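Local coordinates for protein aldehyde dehydrogenase (Listeria monocytogenes, PDB 3K9D) that probably oxidises or reduces aldehydes with NAD or NADP as the coenzyme, at residues D241-D246 / C251-S256; P300-K305 / A344-F349. One frame throughout, in Å; residues are numbered along the deposited sequence.

Contact 1 of 2, residues D241-D246 / C251-S256; sequences DSKTFD and CASEQS
S242 and E254 meet through their side chains, while the neighbouring K243 extends past them to the backbone of the same glutamate. S242 OG donates to E254 OE1; the refined separation of 2.4 Å is very short and its exact value doubtful. OG also accepts from A404 N, and E254 OE2 takes G403 N, tying the pair to the chain beyond strand 396-399. E254 bends at chi2 (79°) to turn its carboxylate back toward the serine. Helix 232-243 thereby grips the loop before strand 256-260, where aldehyde dehydrogenases carry their active-site cysteine, consistent with C251.

K243 starts with CG anti to the backbone N (chi1 -173°), bends once and then runs straight. Its CD lies 3.2 Å from E254 O, and NZ donates 2.9 Å to that oxygen, approaching almost head-on at a C=O...N angle of 162°. NZ also donates to water 1 at 2.8 Å, and the water in turn donates a hydrogen bond to S253 OG (2.8 Å), a hydroxyl also hydrogen-bonded to I250 O just before the loop segment. The side chain of Q255 crosses the lysine at about a right angle; its NE2, 3.1 Å from NZ, is a donor too and serves K342 O.

The ammonium is thus held by neutral oxygens, with E254 OE1 6.5 Å from K243 NZ, so its buried charge is probably stabilised mainly by dipoles.

Contact 2 of 2, residues P300-K305 / A344-F349; sequences PAIVGK and APILAF
A344 sets its methyl against the I302-K305 turn, with CB 3.4 Å from I302 O and 4.1 Å from I302 CD1. One residue thus meets both the backbone and the side-chain end of I302. The isoleucine brings CD1 there because CG1 sits between its backbone N and carbonyl carbon (chi1 67°), leaving the extended ethyl arm to reach toward the other segment. I302 O is also the acceptor for K305 N at 3.3 Å, the bond that closes a type II beta turn in which G304 takes the positive phi.

P345 follows with the edge of its ring at the far end of that turn: CD lies 3.1 Å from K305 O and CG 3.5 Å from it. This carbonyl is buried by the contact and has no hydrogen-bonding partner in the model, and the carbons nearest it in the other segment are those of the proline ring. The proline is also the centre of an inverse gamma turn, closed by I346 N on A344 O at 2.6 Å, and this kink leads into strand 346-352. That strand belongs to the seven-stranded parallel sheet of the domain, where it runs between strands 324-328 and 256-260.

I346, the first residue of the strand, points its side chain back toward the turn and meets I302 methyl to methyl, CD1 to CD1 at 4.2 Å. Farther along, the strand leaves the 300-305 segment behind: L347 packs on I326 and V257, and F349 reaches helix 261-273 at V267 and I268.

In the fold
Contact 1 closes before contact 2 opens along the chain, yet their centres are only 9 Å apart, on the same side of the chain's centre. They meet where strands 256-260 and 346-352, neighbours in the seven-stranded parallel sheet, begin. A probable hydrogen bond from A348 N to Q255 O (3.1 Å) joins their second segments. K243 spans both contacts: NZ makes a weak hydrogen bond to A344 O, and CE packs on I346 O. The end of helix 232-243, the probable cysteine loop and the entry to strand 346-352 are therefore directly connected, with the 300-305 segment packed against that entry.

Contact 1 of 2, residues D241-D246 / C251-S256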
ATOM      1  N   ASP A 241      13.672  20.809  22.864  1.00 17.33           N
ATOM      2  CA  ASP A 241      12.785  21.515  21.900  1.00 19.12           C
ATOM      3  C   ASP A 241      11.636  20.627  21.449  1.00 19.16           C
ATOM      4  O   ASP A 241      10.492  21.079  21.336  1.00 17.67           O
ATOM      5  CB  ASP A 241      13.550  21.986  20.646  1.00 13.88           C
ATOM      6  CG  ASP A 241      14.340  23.278  20.865  1.00 25.37           C
ATOM      7  OD1 ASP A 241      14.140  23.955  21.893  1.00 18.85           O
ATOM      8  OD2 ASP A 241      15.174  23.613  19.997  1.00 26.26           O
ATOM      9  N   SER A 242      11.968  19.363  21.184  1.00 17.29           N
ATOM     10  CA  SER A 242      11.012  18.364  20.708  1.00 20.79           C
ATOM     11  C   SER A 242      10.175  17.742  21.825  1.00 14.82           C
ATOM     12  O   SER A 242       8.951  17.663  21.729  1.00 16.10           O
ATOM     13  CB  SER A 242      11.771  17.289  19.923  1.00 18.41           C
ATOM     14  OG  SER A 242      11.197  16.011  20.065  1.00 17.08           O
ATOM     15  N   LYS A 243      10.840  17.317  22.889  1.00 19.65           N
ATOM     16  CA  LYS A 243      10.184  16.568  23.945  1.00 20.26           C
ATOM     17  C   LYS A 243       9.190  17.409  24.757  1.00 25.29           C
ATOM     18  O   LYS A 243       8.176  16.879  25.222  1.00 15.71           O
ATOM     19  CB  LYS A 243      11.238  15.861  24.830  1.00 11.55           C
ATOM     20  CG  LYS A 243      10.698  14.917  25.855  1.00 20.94           C
ATOM     21  CD  LYS A 243       9.897  13.841  25.186  1.00 18.92           C
ATOM     22  CE  LYS A 243       9.372  12.903  26.200  1.00 23.62           C
ATOM     23  NZ  LYS A 243       8.538  11.796  25.640  1.00 26.82           N
ATOM     24  N   THR A 244       9.457  18.715  24.883  1.00 17.02           N
ATOM     25  CA  THR A 244       8.527  19.635  25.548  1.00 19.61           C
ATOM     26  C   THR A 244       7.497  20.271  24.609  1.00 20.79           C
ATOM     27  O   THR A 244       6.550  20.897  25.078  1.00 21.28           O
ATOM     28  CB  THR A 244       9.266  20.792  26.268  1.00 21.70           C
ATOM     29  OG1 THR A 244       9.929  21.599  25.292  1.00 16.88           O
ATOM     30  CG2 THR A 244      10.300  20.261  27.248  1.00 13.58           C
ATOM     31  N   PHE A 245       7.690  20.131  23.296  1.00 20.05           N
ATOM     32  CA  PHE A 245       6.777  20.692  22.300  1.00 21.94           C
ATOM     33  C   PHE A 245       5.362  20.119  22.418  1.00 20.94           C
ATOM     34  O   PHE A 245       5.156  18.928  22.195  1.00 19.00           O
ATOM     35  CB  PHE A 245       7.306  20.479  20.875  1.00 18.96           C
ATOM     36  CG  PHE A 245       6.581  21.293  19.837  1.00 20.25           C
ATOM     37  CD1 PHE A 245       6.866  22.647  19.675  1.00 20.04           C
ATOM     38  CD2 PHE A 245       5.618  20.717  19.032  1.00 22.56           C
ATOM     39  CE1 PHE A 245       6.202  23.404  18.732  1.00 24.50           C
ATOM     40  CE2 PHE A 245       4.944  21.480  18.082  1.00 22.72           C
ATOM     41  CZ  PHE A 245       5.244  22.818  17.936  1.00 18.44           C
ATOM     42  N   ASP A 246       4.412  20.987  22.779  1.00 16.41           N
ATOM     43  CA  ASP A 246       3.014  20.625  23.041  1.00 20.79           C
ATOM     44  C   ASP A 246       2.885  19.598  24.178  1.00 21.02           C
ATOM     45  O   ASP A 246       1.989  18.753  24.166  1.00 14.72           O
ATOM     46  CB  ASP A 246       2.326  20.147  21.743  1.00 22.86           C
ATOM     47  CG  ASP A 246       0.815  20.322  21.771  1.00 26.06           C
ATOM     48  OD1 ASP A 246       0.355  21.415  22.149  1.00 25.61           O
ATOM     49  OD2 ASP A 246       0.091  19.372  21.393  1.00 21.49           O
ATOM     50  N   CYS A 251       4.297  12.011  17.992  1.00 17.63           N
ATOM     51  CA  CYS A 251       4.845  10.637  18.070  1.00 20.66           C
ATOM     52  C   CYS A 251       6.312  10.468  17.658  1.00 18.65           C
ATOM     53  O   CYS A 251       6.954   9.484  18.034  1.00 27.19           O
ATOM     54  CB  CYS A 251       3.997   9.710  17.197  1.00 25.17           C
ATOM     55  SG  CYS A 251       3.838  10.347  15.517  1.00 33.05           S
ATOM     56  N   ALA A 252       6.837  11.414  16.879  1.00 18.08           N
ATOM     57  CA  ALA A 252       8.241  11.388  16.463  1.00 18.34           C
ATOM     58  C   ALA A 252       9.210  11.991  17.522  1.00 18.65           C
ATOM     59  O   ALA A 252      10.435  11.952  17.358  1.00 20.23           O
ATOM     60  CB  ALA A 252       8.402  12.062  15.116  1.00 15.92           C
ATOM     61  N   SER A 253       8.654  12.482  18.623  1.00 20.75           N
ATOM     62  CA  SER A 253       9.450  12.974  19.750  1.00 18.20           C
ATOM     63  C   SER A 253      10.124  11.818  20.501  1.00 19.37           C
ATOM     64  O   SER A 253       9.656  10.665  20.459  1.00 21.13           O
ATOM     65  CB  SER A 253       8.598  13.849  20.679  1.00 19.96           C
ATOM     66  OG  SER A 253       7.652  13.094  21.406  1.00 32.27           O
ATOM     67  N   GLU A 254      11.236  12.144  21.153  1.00 17.23           N
ATOM     68  CA  GLU A 254      12.128  11.217  21.855  1.00 19.67           C
ATOM     69  C   GLU A 254      11.433  10.536  23.027  1.00 15.83           C
ATOM     70  O   GLU A 254      10.580  11.135  23.658  1.00 18.81           O
ATOM     71  CB  GLU A 254      13.347  11.991  22.400  1.00 17.97           C
ATOM     72  CG  GLU A 254      14.194  12.738  21.367  1.00 16.11           C
ATOM     73  CD  GLU A 254      13.635  14.087  20.884  1.00 12.91           C
ATOM     74  OE1 GLU A 254      12.546  14.512  21.310  1.00 20.11           O
ATOM     75  OE2 GLU A 254      14.306  14.724  20.048  1.00 21.88           O
ATOM     76  N   GLN A 255      11.810   9.296  23.338  1.00 16.90           N
ATOM     77  CA  GLN A 255      11.242   8.599  24.490  1.00 18.22           C
ATOM     78  C   GLN A 255      12.309   8.131  25.488  1.00 18.88           C
ATOM     79  O   GLN A 255      12.032   7.862  26.666  1.00 14.83           O
ATOM     80  CB  GLN A 255      10.350   7.440  24.026  1.00 20.16           C
ATOM     81  CG  GLN A 255       9.064   7.900  23.353  1.00 15.80           C
ATOM     82  CD  GLN A 255       8.126   8.606  24.322  1.00 20.71           C
ATOM     83  OE1 GLN A 255       8.125   8.309  25.513  1.00 25.05           O
ATOM     84  NE2 GLN A 255       7.318   9.542  23.811  1.00 14.99           N
ATOM     85  N   SER A 256      13.536   8.055  25.001  1.00 13.82           N
ATOM     86  CA  SER A 256      14.683   7.754  25.835  1.00 15.58           C
ATOM     87  C   SER A 256      15.901   8.526  25.339  1.00 21.86           C
ATOM     88  O   SER A 256      15.941   8.960  24.175  1.00 18.26           O
ATOM     89  CB  SER A 256      14.970   6.237  25.886  1.00 15.07           C
ATOM     90  OG  SER A 256      15.274   5.702  24.615  1.00 19.49           O
TER
HETATM   91  O   HOH W   1       6.522  12.414  23.834  1.00 23.94           O

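Contact 2 of 2, residues P300-K305 / A344-F349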
ATOM      1  N   PRO A 300      -3.477   7.210  30.251  1.00 26.81           N
ATOM      2  CA  PRO A 300      -3.792   8.379  29.420  1.00 29.51           C
ATOM      3  C   PRO A 300      -3.764   9.718  30.176  1.00 21.22           C
ATOM      4  O   PRO A 300      -3.677  10.760  29.544  1.00 24.50           O
ATOM      5  CB  PRO A 300      -5.209   8.083  28.925  1.00 32.90           C
ATOM      6  CG  PRO A 300      -5.790   7.191  29.954  1.00 23.95           C
ATOM      7  CD  PRO A 300      -4.647   6.322  30.390  1.00 20.78           C
ATOM      8  N   ALA A 301      -3.805   9.668  31.513  1.00 22.85           N
ATOM      9  CA  ALA A 301      -3.830  10.862  32.372  1.00 22.74           C
ATOM     10  C   ALA A 301      -2.595  11.767  32.230  1.00 24.60           C
ATOM     11  O   ALA A 301      -2.633  12.938  32.589  1.00 26.56           O
ATOM     12  CB  ALA A 301      -4.020  10.451  33.824  1.00 24.16           C
ATOM     13  N   ILE A 302      -1.514  11.213  31.693  1.00 24.04           N
ATOM     14  CA  ILE A 302      -0.249  11.927  31.529  1.00 20.02           C
ATOM     15  C   ILE A 302      -0.127  12.640  30.178  1.00 20.44           C
ATOM     16  O   ILE A 302       0.718  13.529  30.026  1.00 21.65           O
ATOM     17  CB  ILE A 302       0.976  10.976  31.726  1.00 22.69           C
ATOM     18  CG1 ILE A 302       1.049   9.920  30.604  1.00 18.82           C
ATOM     19  CG2 ILE A 302       0.952  10.342  33.119  1.00 17.92           C
ATOM     20  CD1 ILE A 302       2.402   9.227  30.447  1.00 27.42           C
ATOM     21  N   VAL A 303      -0.979  12.259  29.220  1.00 22.63           N
ATOM     22  CA  VAL A 303      -0.823  12.638  27.810  1.00 20.71           C
ATOM     23  C   VAL A 303      -1.007  14.133  27.576  1.00 17.29           C
ATOM     24  O   VAL A 303      -2.050  14.696  27.913  1.00 20.22           O
ATOM     25  CB  VAL A 303      -1.765  11.811  26.883  1.00 19.63           C
ATOM     26  CG1 VAL A 303      -1.741  12.342  25.449  1.00 21.81           C
ATOM     27  CG2 VAL A 303      -1.372  10.323  26.909  1.00 28.87           C
ATOM     28  N   GLY A 304       0.035  14.762  27.026  1.00 14.24           N
ATOM     29  CA  GLY A 304       0.029  16.190  26.717  1.00 16.44           C
ATOM     30  C   GLY A 304      -0.054  17.127  27.910  1.00 25.13           C
ATOM     31  O   GLY A 304      -0.477  18.286  27.764  1.00 16.06           O
ATOM     32  N   LYS A 305       0.362  16.637  29.082  1.00 15.44           N
ATOM     33  CA  LYS A 305       0.254  17.429  30.311  1.00 12.63           C
ATOM     34  C   LYS A 305       1.606  17.966  30.744  1.00 18.98           C
ATOM     35  O   LYS A 305       2.646  17.407  30.408  1.00 17.30           O
ATOM     36  CB  LYS A 305      -0.403  16.630  31.441  1.00 15.57           C
ATOM     37  CG  LYS A 305      -1.822  16.114  31.151  1.00 18.53           C
ATOM     38  CD  LYS A 305      -2.810  17.238  30.826  1.00 27.57           C
ATOM     39  CE  LYS A 305      -4.229  16.865  31.248  1.00 29.16           C
ATOM     40  NZ  LYS A 305      -5.179  18.011  31.167  1.00 24.71           N
ATOM     41  N   ALA A 344       4.337  12.608  26.691  1.00 26.00           N
ATOM     42  CA  ALA A 344       4.417  13.499  27.844  1.00 20.40           C
ATOM     43  C   ALA A 344       5.883  13.874  28.027  1.00 18.34           C
ATOM     44  O   ALA A 344       6.759  13.113  27.598  1.00 14.79           O
ATOM     45  CB  ALA A 344       3.899  12.769  29.099  1.00 17.98           C
ATOM     46  N   PRO A 345       6.171  15.023  28.693  1.00 20.78           N
ATOM     47  CA  PRO A 345       7.560  15.449  28.947  1.00 15.40           C
ATOM     48  C   PRO A 345       8.297  14.539  29.956  1.00 15.48           C
ATOM     49  O   PRO A 345       8.771  14.984  31.019  1.00 16.52           O
ATOM     50  CB  PRO A 345       7.397  16.889  29.476  1.00 16.62           C
ATOM     51  CG  PRO A 345       6.047  16.876  30.149  1.00 17.02           C
ATOM     52  CD  PRO A 345       5.199  15.992  29.246  1.00 10.42           C
ATOM     53  N   ILE A 346       8.367  13.253  29.614  1.00 15.75           N
ATOM     54  CA  ILE A 346       9.035  12.246  30.424  1.00 14.36           C
ATOM     55  C   ILE A 346      10.015  11.474  29.535  1.00 18.64           C
ATOM     56  O   ILE A 346       9.640  11.000  28.457  1.00 14.46           O
ATOM     57  CB  ILE A 346       8.029  11.224  31.069  1.00 16.70           C
ATOM     58  CG1 ILE A 346       6.891  11.943  31.791  1.00 12.16           C
ATOM     59  CG2 ILE A 346       8.781  10.242  32.022  1.00 14.36           C
ATOM     60  CD1 ILE A 346       5.758  11.031  32.277  1.00 13.51           C
ATOM     61  N   LEU A 347      11.244  11.308  30.024  1.00 14.13           N
ATOM     62  CA  LEU A 347      12.278  10.534  29.337  1.00 22.51           C
ATOM     63  C   LEU A 347      12.872   9.412  30.190  1.00 18.57           C
ATOM     64  O   LEU A 347      13.056   9.576  31.392  1.00 18.01           O
ATOM     65  CB  LEU A 347      13.426  11.455  28.912  1.00 20.56           C
ATOM     66  CG  LEU A 347      13.168  12.456  27.795  1.00 18.81           C
ATOM     67  CD1 LEU A 347      14.287  13.477  27.766  1.00 19.39           C
ATOM     68  CD2 LEU A 347      13.006  11.751  26.426  1.00 15.27           C
ATOM     69  N   ALA A 348      13.152   8.271  29.555  1.00 14.28           N
ATOM     70  CA  ALA A 348      14.148   7.318  30.063  1.00 10.35           C
ATOM     71  C   ALA A 348      15.564   7.760  29.737  1.00 14.83           C
ATOM     72  O   ALA A 348      15.790   8.489  28.775  1.00 16.31           O
ATOM     73  CB  ALA A 348      13.894   5.909  29.492  1.00 16.09           C
ATOM     74  N   PHE A 349      16.529   7.298  30.529  1.00 22.15           N
ATOM     75  CA  PHE A 349      17.944   7.607  30.305  1.00 17.62           C
ATOM     76  C   PHE A 349      18.808   6.343  30.458  1.00 14.85           C
ATOM     77  O   PHE A 349      18.933   5.807  31.556  1.00 19.77           O
ATOM     78  CB  PHE A 349      18.404   8.689  31.288  1.00 14.81           C
ATOM     79  CG  PHE A 349      19.748   9.288  30.963  1.00 18.84           C
ATOM     80  CD1 PHE A 349      19.835  10.538  30.356  1.00 20.35           C
ATOM     81  CD2 PHE A 349      20.935   8.619  31.299  1.00 22.31           C
ATOM     82  CE1 PHE A 349      21.053  11.091  30.058  1.00 20.17           C
ATOM     83  CE2 PHE A 349      22.167   9.176  30.993  1.00 20.96           C
ATOM     84  CZ  PHE A 349      22.225  10.413  30.395  1.00 21.05           C
TER